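Virulent strain associated lipoprotein (Borreliella spielmanii A14S, PDB 6FZZ) is an outer-surface lipoprotein of the PFam54 family from a Lyme disease spirochaete and may bind glutathione, as its Borrelia burgdorferi counterpart BBE31 does. Local coordinates at residues Y48-F53 / R94-I99; K145-K150 / K205-S210. One frame throughout, in Å; residues are numbered along the deposited sequence.

Interaction 1 of 2, residues Y48-F53 / R94-I99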
loop_
_atom_site.group_PDB
_atom_site.type_symbol
_atom_site.label_atom_id
_atom_site.label_comp_id
_atom_site.label_asym_id
_atom_site.label_seq_id
_atom_site.Cartn_x
_atom_site.Cartn_y
_atom_site.Cartn_z
ATOM N N TYR A 48 4.060 8.494 14.231
ATOM C CA TYR A 48 5.255 8.670 13.365
ATOM C C TYR A 48 5.268 9.997 12.627
ATOM O O TYR A 48 5.919 10.086 11.587
ATOM C CB TYR A 48 5.423 7.483 12.346
ATOM C CG TYR A 48 5.442 6.077 12.962
ATOM C CD1 TYR A 48 6.597 5.585 13.630
ATOM C CD2 TYR A 48 4.343 5.225 12.893
ATOM C CE1 TYR A 48 6.629 4.350 14.187
ATOM C CE2 TYR A 48 4.365 3.961 13.480
ATOM C CZ TYR A 48 5.532 3.517 14.099
ATOM O OH TYR A 48 5.585 2.274 14.690
ATOM N N GLY A 49 4.579 10.993 13.202
ATOM C CA GLY A 49 4.412 12.336 12.747
ATOM C C GLY A 49 3.515 12.443 11.492
ATOM O O GLY A 49 3.604 13.430 10.736
ATOM N N ILE A 50 2.688 11.424 11.257
ATOM C CA ILE A 50 1.782 11.408 10.096
ATOM C C ILE A 50 0.537 12.162 10.440
ATOM O O ILE A 50 -0.507 11.592 10.835
ATOM C CB ILE A 50 1.468 9.973 9.608
ATOM C CG1 ILE A 50 2.778 9.319 9.158
ATOM C CG2 ILE A 50 0.532 10.019 8.410
ATOM C CD1 ILE A 50 2.706 7.793 8.966
ATOM N N LEU A 51 0.649 13.470 10.344
ATOM C CA LEU A 51 -0.449 14.339 10.763
ATOM C C LEU A 51 -1.622 14.205 9.786
ATOM O O LEU A 51 -2.768 14.547 10.142
ATOM C CB LEU A 51 -0.013 15.796 10.837
ATOM C CG LEU A 51 0.829 16.335 12.027
ATOM C CD1 LEU A 51 0.991 17.861 11.863
ATOM C CD2 LEU A 51 0.229 16.072 13.398
ATOM N N ALA A 52 -1.330 13.695 8.577
ATOM C CA ALA A 52 -2.340 13.431 7.557
ATOM C C ALA A 52 -3.507 12.597 8.044
ATOM O O ALA A 52 -4.692 12.788 7.582
ATOM C CB ALA A 52 -1.666 12.812 6.353
ATOM N N PHE A 53 -3.221 11.678 8.983
ATOM C CA PHE A 53 -4.278 10.850 9.568
ATOM C C PHE A 53 -5.422 11.680 10.158
ATOM O O PHE A 53 -6.599 11.293 10.077
ATOM C CB PHE A 53 -3.711 9.901 10.627
ATOM C CG PHE A 53 -2.806 8.830 10.078
ATOM C CD1 PHE A 53 -3.050 8.233 8.830
ATOM C CD2 PHE A 53 -1.763 8.362 10.852
ATOM C CE1 PHE A 53 -2.227 7.228 8.345
ATOM C CE2 PHE A 53 -0.941 7.335 10.399
ATOM C CZ PHE A 53 -1.167 6.767 9.147
ATOM N N ARG A 94 7.881 13.677 6.734
ATOM C CA ARG A 94 8.077 14.555 5.596
ATOM C C ARG A 94 7.091 14.240 4.473
ATOM O O ARG A 94 6.568 15.143 3.871
ATOM C CB ARG A 94 9.514 14.433 5.097
ATOM C CG ARG A 94 9.851 15.148 3.811
ATOM C CD ARG A 94 9.379 16.587 3.671
ATOM N NE ARG A 94 9.851 17.480 4.727
ATOM C CZ ARG A 94 9.609 18.791 4.753
ATOM N NH1 ARG A 94 8.901 19.367 3.784
ATOM N NH2 ARG A 94 10.076 19.533 5.749
ATOM N N PHE A 95 6.860 12.958 4.188
ATOM C CA PHE A 95 5.846 12.606 3.223
ATOM C C PHE A 95 4.503 13.243 3.567
ATOM O O PHE A 95 3.813 13.822 2.723
ATOM C CB PHE A 95 5.686 11.081 3.138
ATOM C CG PHE A 95 4.721 10.629 2.062
ATOM C CD1 PHE A 95 5.080 10.673 0.714
ATOM C CD2 PHE A 95 3.453 10.162 2.402
ATOM C CE1 PHE A 95 4.153 10.262 -0.256
ATOM C CE2 PHE A 95 2.559 9.741 1.434
ATOM C CZ PHE A 95 2.923 9.762 0.130
ATOM N N SER A 96 4.110 13.098 4.823
ATOM C CA SER A 96 2.830 13.648 5.264
ATOM C C SER A 96 2.777 15.168 5.054
ATOM O O SER A 96 1.772 15.718 4.566
ATOM C CB SER A 96 2.599 13.235 6.728
ATOM O OG SER A 96 1.519 13.878 7.315
ATOM N N GLU A 97 3.835 15.852 5.510
ATOM C CA GLU A 97 4.003 17.283 5.298
ATOM C C GLU A 97 3.823 17.688 3.837
ATOM O O GLU A 97 3.037 18.642 3.552
ATOM C CB GLU A 97 5.386 17.751 5.827
ATOM C CG GLU A 97 5.464 17.579 7.337
ATOM C CD GLU A 97 6.858 17.912 7.903
ATOM O OE1 GLU A 97 7.827 18.011 7.111
ATOM O OE2 GLU A 97 6.983 18.042 9.146
ATOM N N ILE A 98 4.454 16.950 2.911
ATOM C CA ILE A 98 4.400 17.292 1.488
ATOM C C ILE A 98 2.981 17.138 0.933
ATOM O O ILE A 98 2.503 17.999 0.236
ATOM C CB ILE A 98 5.332 16.421 0.623
ATOM C CG1 ILE A 98 6.789 16.747 0.897
ATOM C CG2 ILE A 98 5.095 16.633 -0.854
ATOM C CD1 ILE A 98 7.662 15.596 0.475
ATOM N N ILE A 99 2.305 16.029 1.264
ATOM C CA ILE A 99 0.936 15.834 0.836
ATOM C C ILE A 99 -0.088 16.860 1.418
ATOM O O ILE A 99 -0.962 17.343 0.713
ATOM C CB ILE A 99 0.493 14.371 1.103
ATOM C CG1 ILE A 99 1.525 13.401 0.511
ATOM C CG2 ILE A 99 -0.909 14.124 0.563
ATOM C CD1 ILE A 99 1.730 13.508 -1.021
HETATM O O HOH W 1 2.756 15.700 8.871
#
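S96 on helix 89-102 meets the backbone of G49-A52, which folds as an inverse gamma turn centred on I50 and leads into a 3-10 segment that starts at L51. Its hydroxyl is the point of attachment: A52 N donates to S96 OG at 3.1 Å with an N-H...O angle of 152°, a moderately bent bond. With chi1 at 170°, S96 OG stands opposite its own backbone N and projects beyond the helix surface to the amide. A52 CB lies 3.5 Å from the same S96 OG; separately, S96 CB comes to 3.9 Å from I50 CA. So small a side chain lets the backbones draw close, the CA atoms of I50 and S96 being 5.4 Å apart. A water adds a second link, sitting 2.7 Å from S96 OG and donating to G49 O.

Further out, the loop is shaped by its own bonds. F53 N reaches I50 O, the 3-10 pattern, and the gamma turn is closed by a weak bond from L51 N to G49 O, an oxygen that therefore serves both the turn and the water. Helix 105-126 covers A52 through V105 and F109, and helix 71-83 packs Y81 against I50 and F53. On the helix side, R94 and E97 pair by charge alone: E97 OE1 sits off the plane of the R94 guanidinium, so no N-H is aimed at it. Within the loop, I50 CG2 is centred on one face of the F53 ring, 3.5 Å from its plane.

Interaction 2 of 2, residues K145-K150 / K205-S210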
loop_
_atom_site.group_PDB
_atom_site.type_symbol
_atom_site.label_atom_id
_atom_site.label_comp_id
_atom_site.label_asym_id
_atom_site.label_seq_id
_atom_site.Cartn_x
_atom_site.Cartn_y
_atom_site.Cartn_z
ATOM N N LYS A 145 0.892 -17.565 -9.847
ATOM C CA LYS A 145 2.180 -16.972 -9.588
ATOM C C LYS A 145 2.350 -15.652 -10.342
ATOM O O LYS A 145 2.792 -14.691 -9.779
ATOM C CB LYS A 145 3.321 -17.929 -9.919
ATOM C CG LYS A 145 4.728 -17.290 -9.731
ATOM C CD LYS A 145 5.774 -18.109 -10.479
ATOM C CE LYS A 145 7.214 -17.809 -10.066
ATOM N NZ LYS A 145 7.709 -16.699 -10.899
ATOM N N ASN A 146 2.049 -15.626 -11.621
ATOM C CA ASN A 146 2.173 -14.423 -12.392
ATOM C C ASN A 146 1.226 -13.311 -11.857
ATOM O O ASN A 146 1.635 -12.168 -11.828
ATOM C CB ASN A 146 1.833 -14.695 -13.850
ATOM C CG ASN A 146 2.860 -15.605 -14.546
ATOM O OD1 ASN A 146 4.035 -15.696 -14.160
ATOM N ND2 ASN A 146 2.409 -16.276 -15.585
ATOM N N LEU A 147 -0.009 -13.648 -11.485
ATOM C CA LEU A 147 -0.967 -12.642 -10.938
ATOM C C LEU A 147 -0.442 -12.042 -9.615
ATOM O O LEU A 147 -0.412 -10.837 -9.408
ATOM C CB LEU A 147 -2.336 -13.243 -10.763
ATOM C CG LEU A 147 -3.105 -13.594 -12.052
ATOM C CD1 LEU A 147 -4.317 -14.407 -11.702
ATOM C CD2 LEU A 147 -3.573 -12.369 -12.789
ATOM N N PHE A 148 0.080 -12.901 -8.759
ATOM C CA PHE A 148 0.544 -12.465 -7.440
ATOM C C PHE A 148 1.763 -11.588 -7.535
ATOM O O PHE A 148 1.892 -10.543 -6.854
ATOM C CB PHE A 148 0.828 -13.683 -6.555
ATOM C CG PHE A 148 0.975 -13.329 -5.123
ATOM C CD1 PHE A 148 -0.011 -12.568 -4.471
ATOM C CD2 PHE A 148 2.071 -13.727 -4.401
ATOM C CE1 PHE A 148 0.098 -12.234 -3.145
ATOM C CE2 PHE A 148 2.163 -13.437 -3.062
ATOM C CZ PHE A 148 1.206 -12.665 -2.437
ATOM N N GLU A 149 2.674 -11.972 -8.420
ATOM C CA GLU A 149 3.820 -11.154 -8.714
ATOM C C GLU A 149 3.478 -9.822 -9.288
ATOM O O GLU A 149 4.064 -8.789 -8.889
ATOM C CB GLU A 149 4.820 -11.875 -9.651
ATOM C CG GLU A 149 5.475 -13.026 -9.000
ATOM C CD GLU A 149 6.523 -13.698 -9.905
ATOM O OE1 GLU A 149 6.533 -13.451 -11.106
ATOM O OE2 GLU A 149 7.318 -14.516 -9.427
ATOM N N LYS A 150 2.575 -9.829 -10.244
ATOM C CA LYS A 150 2.068 -8.567 -10.796
ATOM C C LYS A 150 1.415 -7.718 -9.680
ATOM O O LYS A 150 1.684 -6.486 -9.578
ATOM C CB LYS A 150 1.055 -8.824 -11.911
ATOM C CG LYS A 150 1.695 -9.286 -13.223
ATOM C CD LYS A 150 0.731 -9.177 -14.400
ATOM C CE LYS A 150 -0.250 -10.343 -14.433
ATOM N NZ LYS A 150 -1.230 -10.336 -15.584
ATOM N N LYS A 205 -6.281 -8.818 -7.826
ATOM C CA LYS A 205 -6.957 -9.449 -6.682
ATOM C C LYS A 205 -8.163 -10.309 -7.107
ATOM O O LYS A 205 -8.284 -11.519 -6.723
ATOM C CB LYS A 205 -7.390 -8.396 -5.653
ATOM C CG LYS A 205 -8.289 -8.906 -4.509
ATOM C CD LYS A 205 -8.975 -7.850 -3.633
ATOM C CE LYS A 205 -10.094 -7.108 -4.368
ATOM N NZ LYS A 205 -10.649 -5.984 -3.638
ATOM N N SER A 206 -9.104 -9.709 -7.855
ATOM C CA SER A 206 -10.323 -10.452 -8.262
ATOM C C SER A 206 -9.894 -11.694 -9.111
ATOM O O SER A 206 -10.404 -12.792 -8.951
ATOM C CB SER A 206 -11.278 -9.544 -9.085
ATOM O OG SER A 206 -11.611 -8.449 -8.229
ATOM N N ASP A 207 -8.897 -11.562 -9.935
ATOM C CA ASP A 207 -8.502 -12.735 -10.690
ATOM C C ASP A 207 -7.934 -13.841 -9.762
ATOM O O ASP A 207 -8.214 -15.017 -9.967
ATOM C CB ASP A 207 -7.480 -12.410 -11.721
ATOM C CG ASP A 207 -8.047 -11.638 -12.922
ATOM O OD1 ASP A 207 -9.272 -11.587 -13.159
ATOM O OD2 ASP A 207 -7.212 -11.097 -13.647
ATOM N N ILE A 208 -7.135 -13.459 -8.760
ATOM C CA ILE A 208 -6.620 -14.439 -7.783
ATOM C C ILE A 208 -7.717 -15.063 -6.978
ATOM O O ILE A 208 -7.752 -16.326 -6.847
ATOM C CB ILE A 208 -5.547 -13.850 -6.876
ATOM C CG1 ILE A 208 -4.316 -13.580 -7.749
ATOM C CG2 ILE A 208 -5.280 -14.820 -5.720
ATOM C CD1 ILE A 208 -3.229 -12.767 -7.060
ATOM N N LEU A 209 -8.685 -14.231 -6.518
ATOM C CA LEU A 209 -9.848 -14.786 -5.813
ATOM C C LEU A 209 -10.729 -15.729 -6.696
ATOM O O LEU A 209 -11.407 -16.548 -6.189
ATOM C CB LEU A 209 -10.752 -13.685 -5.239
ATOM C CG LEU A 209 -10.090 -12.793 -4.219
ATOM C CD1 LEU A 209 -11.062 -11.721 -3.768
ATOM C CD2 LEU A 209 -9.568 -13.628 -3.066
ATOM N N SER A 210 -10.679 -15.596 -8.007
ATOM C CA SER A 210 -11.429 -16.465 -8.902
ATOM C C SER A 210 -10.881 -17.889 -9.036
ATOM O O SER A 210 -11.505 -18.702 -9.677
ATOM C CB SER A 210 -11.347 -15.916 -10.351
ATOM O OG SER A 210 -12.061 -14.752 -10.415
#
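Helices 138-170 and 180-209 run antiparallel where 145-150 faces 205-209: the short axes make an angle of 151° between their N-to-C directions and approach to 9.6 Å. The CA atoms nearest each other are those of L147 and I208, 6.7 Å apart, and both side chains leave the backbone toward the opposing helix.

L147 and I208 lie alongside each other, pointing opposite ways, so that each flanks the other's stem. L147 CB is 3.6 Å from I208 CG1, the tightest approach of the pair. For I208, chi1 of -68° places CG1 opposite its own carbonyl carbon, and the chain extends from there to carry I208 CD1 to the backbone of the facing helix, 3.7 Å from F148 N. I208 CD1 also meets the F148 ring at its rim, 4.1 Å from F148 CD1.

The two methyls of L147 lie across the D207 stem, with the side chains almost perpendicular. L147 CD1 meets D207 CB at 3.7 Å, so the aliphatic stem of the aspartate extends the apolar patch. Its charged end is held elsewhere, D207 OD2 forming a salt bridge with K203 one turn earlier on the same helix. K145 and E149 pair on the far side of their own helix, where K145 NZ meets E149 OE2 at 2.7 Å from above the carboxylate plane.

L204 packs on L147 as well, and T122 of helix 105-126 touches I208, so a third helix borders the contact. With no hydrogen bond across it, the contact is plain side-chain packing within an antiparallel helical hairpin, part of this all-helical fold.

The two contacts follow one another in sequence, with no interleaving, and lie on opposite sides of the chain's centre, their own centres 32 Å apart and nearest atoms about 19 Å apart. Two long helices span the gap. Helix 138-170 supplies 145-150 to interaction 2, while its L166 and Y169 pack on R94 and I98 beside interaction 1. Helix 105-126 likewise reaches both contacts. Interaction 1 joins the loop between helices 15-41 and 71-83 to helix 89-102, whereas interaction 2 joins the last two helices. The chain is the C-terminal part of a longer lipoprotein, and both contacts fall within its Bbcrasp-1 family region.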